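Local structure of 3-keto-5-aminohexanoate cleavage protein (Archaeoglobus fulgidus, 3LOT) at residues D[122-127]-D[204-209]; D[214-219]-D[251-256]. The protein probably catalyses the zinc-dependent cleavage of a beta-keto acid such as 3-keto-5-aminohexanoate, on a TIM-barrel fold. All coordinates share one frame; numbering follows the deposited sequence.

Followed from the N terminus, the chain first reaches 122-127, in the loop after strand 119-120, and returns to it at 204-209, past strand 197-203 of the barrel; contact 1 thus joins two loops 77 residues apart. Contact 2 opens afterwards, in series with contact 1 and without crossing it: helix 213-226 meets the C-terminal end of helix 243-252, closing the helix-strand-helix passage that runs through strand 232-238. Their centres lie 22 Å apart, yet the two touch where Ile209 CG1 packs 3.5 Å from Asp215 CG. Contact 1 therefore ties two loops together, contact 2 two helices of the barrel's outer layer, and both reach the second subunit.

Contact 1 (D[122-127]-D[204-209]); sequences AIHPLL and GILGGI
Leu206 lays its CD2 methyl across Pro125 and Ala122, with CD2 3.8 Å from Pro125 CG and 4.0 Å from Ala122 CB. The placement follows from a CG held anti to the backbone N (chi1 175°), which brings CD2 over both. His124 adds a looser margin: its side chain crosses that of Leu206 at about a right angle, and His124 CE1 comes within 4.2 Å of Leu206 CD2, obliquely to the ring. One face of that imidazole is covered by its own neighbour, Pro125 CD, 3.4 Å above the plane and offset toward the rim.

Beside this apolar patch the loop after strand 119-120 is joined to the loop that leaves barrel strand 197-203 for helix 213-226, directly and through water. Ala122 N donates to Leu206 O over 3.0 Å, with an N-H...O angle of 165° and the donor in the carbonyl plane. A water bridges the other pair of backbone groups, donating to Ala122 O (2.8 Å from the water oxygen) and accepting from Leu206 N. Leu206 is also the second residue of a type II turn from Ile205 to Gly208, in which Gly207 has the positive phi (121°) that suits glycine. Phe154 of the second subunit packs on Ala122, His124 and Leu206.

Replacing Leu206 by an alanine would probably leave Pro125 and Ala122 without their methyl partner and open a gap beside Phe154 of the second subunit. The chemistry is thus divided: one direct hydrogen bond and one water bridge join the backbones, and apolar contacts lie alongside and continue to the second subunit.

Contact 2 (D[214-219]-D[251-256]); sequences EDVLFM and VIMGGD
Met253, a selenomethionine, has the largest surface buried here and reaches across to two successive residues of helix 213-226. Its SE lies 3.8 Å from Val216 CG1, and its terminal CE methyl lies at the same 3.8 Å from Leu217 CD1. The bend at chi3 (54°) turns CE aside from the line of the chain, letting SE meet the valine while CE meets the leucine; CE also approaches the helix backbone, 4.1 Å from Leu217 CA.

Val216 directs its CB toward Met253 and offers CG1, the valine branch placed beside the carbonyl carbon (chi1 175°). Leu217 starts from the flank of the helix, but its CD1 branch comes nearer. No hydrogen bond crosses between the segments, so the evidence is for purely apolar packing.

Met253 sits where helix 243-252 ends: Gly254 takes positive phi (92°) in a Schellman motif, and the chain then turns toward strand 256-259. Val216 also touches Leu236, and Met253 touches Trp234, both on strand 232-238, while Leu217 and Met253 pack on Leu217 and Val213 of the third subunit. The contact thus joins neighbouring helices of the barrel's outer layer over the strand that links them.

Contact 1 (D[122-127]-D[204-209])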
loop_
_atom_site.group_PDB
_atom_site.type_symbol
_atom_site.label_atom_id
_atom_site.label_comp_id
_atom_site.label_asym_id
_atom_site.label_seq_id
_atom_site.Cartn_x
_atom_site.Cartn_y
_atom_site.Cartn_z
ATOM N N ALA D 122 -15.393 21.410 6.481
ATOM C CA ALA D 122 -15.188 22.831 6.259
ATOM C C ALA D 122 -15.182 23.190 4.781
ATOM O O ALA D 122 -14.474 22.570 3.989
ATOM C CB ALA D 122 -13.845 23.281 6.950
ATOM N N ILE D 123 -16.027 24.164 4.424
ATOM C CA ILE D 123 -16.098 24.760 3.082
ATOM C C ILE D 123 -15.887 26.258 3.046
ATOM O O ILE D 123 -16.108 26.900 2.033
ATOM C CB ILE D 123 -17.422 24.402 2.403
ATOM C CG1 ILE D 123 -18.657 24.932 3.198
ATOM C CG2 ILE D 123 -17.446 22.886 2.205
ATOM C CD1 ILE D 123 -19.990 24.356 2.670
ATOM N N HIS D 124 -15.415 26.829 4.146
ATOM C CA HIS D 124 -15.052 28.232 4.170
ATOM C C HIS D 124 -14.079 28.666 3.072
ATOM O O HIS D 124 -14.159 29.816 2.670
ATOM C CB HIS D 124 -14.562 28.700 5.551
ATOM C CG HIS D 124 -13.298 28.042 6.018
ATOM N ND1 HIS D 124 -13.273 26.764 6.533
ATOM C CD2 HIS D 124 -12.020 28.486 6.051
ATOM C CE1 HIS D 124 -12.033 26.445 6.846
ATOM N NE2 HIS D 124 -11.253 27.474 6.579
ATOM N N PRO D 125 -13.193 27.776 2.560
ATOM C CA PRO D 125 -12.330 28.213 1.441
ATOM C C PRO D 125 -13.063 28.636 0.128
ATOM O O PRO D 125 -12.511 29.399 -0.685
ATOM C CB PRO D 125 -11.460 26.978 1.200
ATOM C CG PRO D 125 -11.384 26.333 2.554
ATOM C CD PRO D 125 -12.768 26.446 3.049
ATOM N N LEU D 126 -14.282 28.145 -0.074
ATOM C CA LEU D 126 -15.129 28.571 -1.204
ATOM C C LEU D 126 -15.401 30.060 -1.258
ATOM O O LEU D 126 -15.737 30.575 -2.339
ATOM C CB LEU D 126 -16.462 27.829 -1.208
ATOM C CG LEU D 126 -16.309 26.336 -1.441
ATOM C CD1 LEU D 126 -17.643 25.587 -1.294
ATOM C CD2 LEU D 126 -15.663 26.149 -2.805
ATOM N N LEU D 127 -15.253 30.749 -0.123
ATOM C CA LEU D 127 -15.377 32.197 -0.057
ATOM C C LEU D 127 -14.290 32.919 -0.855
ATOM O O LEU D 127 -14.432 34.100 -1.173
ATOM C CB LEU D 127 -15.355 32.682 1.400
ATOM C CG LEU D 127 -16.591 32.342 2.244
ATOM C CD1 LEU D 127 -16.316 32.606 3.692
ATOM C CD2 LEU D 127 -17.822 33.132 1.781
ATOM N N GLY D 204 -12.269 13.834 -0.522
ATOM C CA GLY D 204 -11.975 15.202 -0.877
ATOM C C GLY D 204 -12.603 16.256 0.019
ATOM O O GLY D 204 -12.607 17.413 -0.333
ATOM N N ILE D 205 -13.183 15.886 1.145
ATOM C CA ILE D 205 -13.714 16.864 2.080
ATOM C C ILE D 205 -12.565 17.422 2.933
ATOM O O ILE D 205 -11.661 16.678 3.358
ATOM C CB ILE D 205 -14.831 16.288 2.992
ATOM C CG1 ILE D 205 -16.011 15.795 2.153
ATOM C CG2 ILE D 205 -15.297 17.333 4.020
ATOM C CD1 ILE D 205 -16.616 16.791 1.239
ATOM N N LEU D 206 -12.599 18.743 3.167
ATOM C CA LEU D 206 -11.641 19.372 4.066
ATOM C C LEU D 206 -12.117 18.960 5.458
ATOM O O LEU D 206 -13.159 19.435 5.926
ATOM C CB LEU D 206 -11.584 20.892 3.862
ATOM C CG LEU D 206 -10.691 21.729 4.830
ATOM C CD1 LEU D 206 -9.273 21.202 4.879
ATOM C CD2 LEU D 206 -10.691 23.210 4.556
ATOM N N GLY D 207 -11.329 18.098 6.119
ATOM C CA GLY D 207 -11.725 17.456 7.361
ATOM C C GLY D 207 -11.724 15.949 7.229
ATOM O O GLY D 207 -11.793 15.222 8.231
ATOM N N GLY D 208 -11.651 15.475 5.988
ATOM C CA GLY D 208 -11.576 14.064 5.682
ATOM C C GLY D 208 -10.411 13.688 4.825
ATOM O O GLY D 208 -9.500 14.494 4.593
ATOM N N ILE D 209 -10.424 12.432 4.372
ATOM C CA ILE D 209 -9.380 11.930 3.478
ATOM C C ILE D 209 -9.467 12.563 2.081
ATOM O O ILE D 209 -10.544 12.942 1.642
ATOM C CB ILE D 209 -9.443 10.396 3.393
ATOM C CG1 ILE D 209 -8.166 9.875 2.779
ATOM C CG2 ILE D 209 -10.699 9.894 2.610
ATOM C CD1 ILE D 209 -7.862 8.365 3.050
HETATM O O HOH W 1 -14.720 20.514 2.122
#

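Contact 2 (D[214-219]-D[251-256])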
loop_
_atom_site.group_PDB
_atom_site.type_symbol
_atom_site.label_atom_id
_atom_site.label_comp_id
_atom_site.label_asym_id
_atom_site.label_seq_id
_atom_site.Cartn_x
_atom_site.Cartn_y
_atom_site.Cartn_z
ATOM N N GLU D 214 -4.075 6.439 -4.028
ATOM C CA GLU D 214 -3.644 5.838 -2.752
ATOM C C GLU D 214 -4.729 5.808 -1.660
ATOM O O GLU D 214 -4.897 4.802 -0.990
ATOM C CB GLU D 214 -2.434 6.581 -2.179
ATOM C CG GLU D 214 -1.163 6.312 -2.868
ATOM C CD GLU D 214 -0.941 7.158 -4.128
ATOM O OE1 GLU D 214 -1.917 7.808 -4.659
ATOM O OE2 GLU D 214 0.223 7.150 -4.579
ATOM N N ASP D 215 -5.434 6.932 -1.476
ATOM C CA ASP D 215 -6.480 7.049 -0.471
ATOM C C ASP D 215 -7.656 6.133 -0.759
ATOM O O ASP D 215 -8.204 5.492 0.138
ATOM C CB ASP D 215 -7.032 8.479 -0.401
ATOM C CG ASP D 215 -6.002 9.527 0.009
ATOM O OD1 ASP D 215 -5.063 9.267 0.816
ATOM O OD2 ASP D 215 -6.147 10.661 -0.513
ATOM N N VAL D 216 -8.083 6.084 -2.021
ATOM C CA VAL D 216 -9.183 5.209 -2.397
ATOM C C VAL D 216 -8.799 3.741 -2.125
ATOM O O VAL D 216 -9.519 3.008 -1.445
ATOM C CB VAL D 216 -9.608 5.438 -3.863
ATOM C CG1 VAL D 216 -10.676 4.406 -4.249
ATOM C CG2 VAL D 216 -10.085 6.889 -4.030
ATOM N N LEU D 217 -7.625 3.342 -2.584
ATOM C CA LEU D 217 -7.212 1.950 -2.414
ATOM C C LEU D 217 -7.128 1.571 -0.947
ATOM O O LEU D 217 -7.614 0.484 -0.545
ATOM C CB LEU D 217 -5.906 1.665 -3.132
ATOM C CG LEU D 217 -5.534 0.177 -3.176
ATOM C CD1 LEU D 217 -6.575 -0.700 -3.983
ATOM C CD2 LEU D 217 -4.136 0.076 -3.755
ATOM N N PHE D 218 -6.544 2.472 -0.151
ATOM C CA PHE D 218 -6.352 2.203 1.268
ATOM C C PHE D 218 -7.694 2.095 2.023
ATOM O O PHE D 218 -7.820 1.243 2.893
ATOM C CB PHE D 218 -5.381 3.202 1.909
ATOM C CG PHE D 218 -4.815 2.718 3.198
ATOM C CD1 PHE D 218 -3.840 1.744 3.210
ATOM C CD2 PHE D 218 -5.306 3.177 4.402
ATOM C CE1 PHE D 218 -3.335 1.258 4.399
ATOM C CE2 PHE D 218 -4.825 2.672 5.603
ATOM C CZ PHE D 218 -3.836 1.724 5.602
HETATM N N MSE D 219 -8.695 2.916 1.660
HETATM C CA MSE D 219 -10.016 2.847 2.259
HETATM C C MSE D 219 -10.588 1.457 2.012
HETATM O O MSE D 219 -11.005 0.786 2.944
HETATM C CB MSE D 219 -10.970 3.924 1.688
HETATM C CG MSE D 219 -10.644 5.356 2.047
HETATM SE SE MSE D 219 -11.337 5.877 3.778
HETATM C CE MSE D 219 -13.201 6.322 3.303
ATOM N N VAL D 251 -15.162 1.727 -10.179
ATOM C CA VAL D 251 -15.706 0.689 -11.061
ATOM C C VAL D 251 -14.643 -0.336 -11.445
ATOM O O VAL D 251 -14.909 -1.532 -11.486
ATOM C CB VAL D 251 -16.408 1.297 -12.296
ATOM C CG1 VAL D 251 -16.776 0.213 -13.324
ATOM C CG2 VAL D 251 -17.678 2.014 -11.843
ATOM N N ILE D 252 -13.424 0.136 -11.717
ATOM C CA ILE D 252 -12.335 -0.744 -12.083
ATOM C C ILE D 252 -12.051 -1.696 -10.881
ATOM O O ILE D 252 -11.701 -2.868 -11.063
ATOM C CB ILE D 252 -11.080 0.076 -12.482
ATOM C CG1 ILE D 252 -11.304 0.748 -13.847
ATOM C CG2 ILE D 252 -9.806 -0.807 -12.528
ATOM C CD1 ILE D 252 -10.355 1.851 -14.130
HETATM N N MSE D 253 -12.209 -1.189 -9.674
HETATM C CA MSE D 253 -11.934 -1.956 -8.456
HETATM C C MSE D 253 -13.126 -2.799 -8.057
HETATM O O MSE D 253 -13.102 -3.424 -7.019
HETATM C CB MSE D 253 -11.593 -1.023 -7.292
HETATM C CG MSE D 253 -10.294 -0.241 -7.462
HETATM SE SE MSE D 253 -10.051 1.148 -6.181
HETATM C CE MSE D 253 -10.280 0.134 -4.533
ATOM N N GLY D 254 -14.189 -2.792 -8.824
ATOM C CA GLY D 254 -15.326 -3.662 -8.521
ATOM C C GLY D 254 -16.372 -2.983 -7.649
ATOM O O GLY D 254 -17.348 -3.625 -7.288
ATOM N N GLY D 255 -16.194 -1.693 -7.359
ATOM C CA GLY D 255 -17.146 -0.894 -6.625
ATOM C C GLY D 255 -18.276 -0.265 -7.448
ATOM O O GLY D 255 -18.299 -0.315 -8.681
ATOM N N ASP D 256 -19.187 0.351 -6.721
ATOM C CA ASP D 256 -20.239 1.172 -7.275
ATOM C C ASP D 256 -19.824 2.633 -7.211
ATOM O O ASP D 256 -18.833 2.997 -6.563
ATOM C CB ASP D 256 -21.553 0.917 -6.526
ATOM C CG ASP D 256 -22.044 -0.516 -6.686
ATOM O OD1 ASP D 256 -21.965 -1.042 -7.808
ATOM O OD2 ASP D 256 -22.487 -1.123 -5.686
#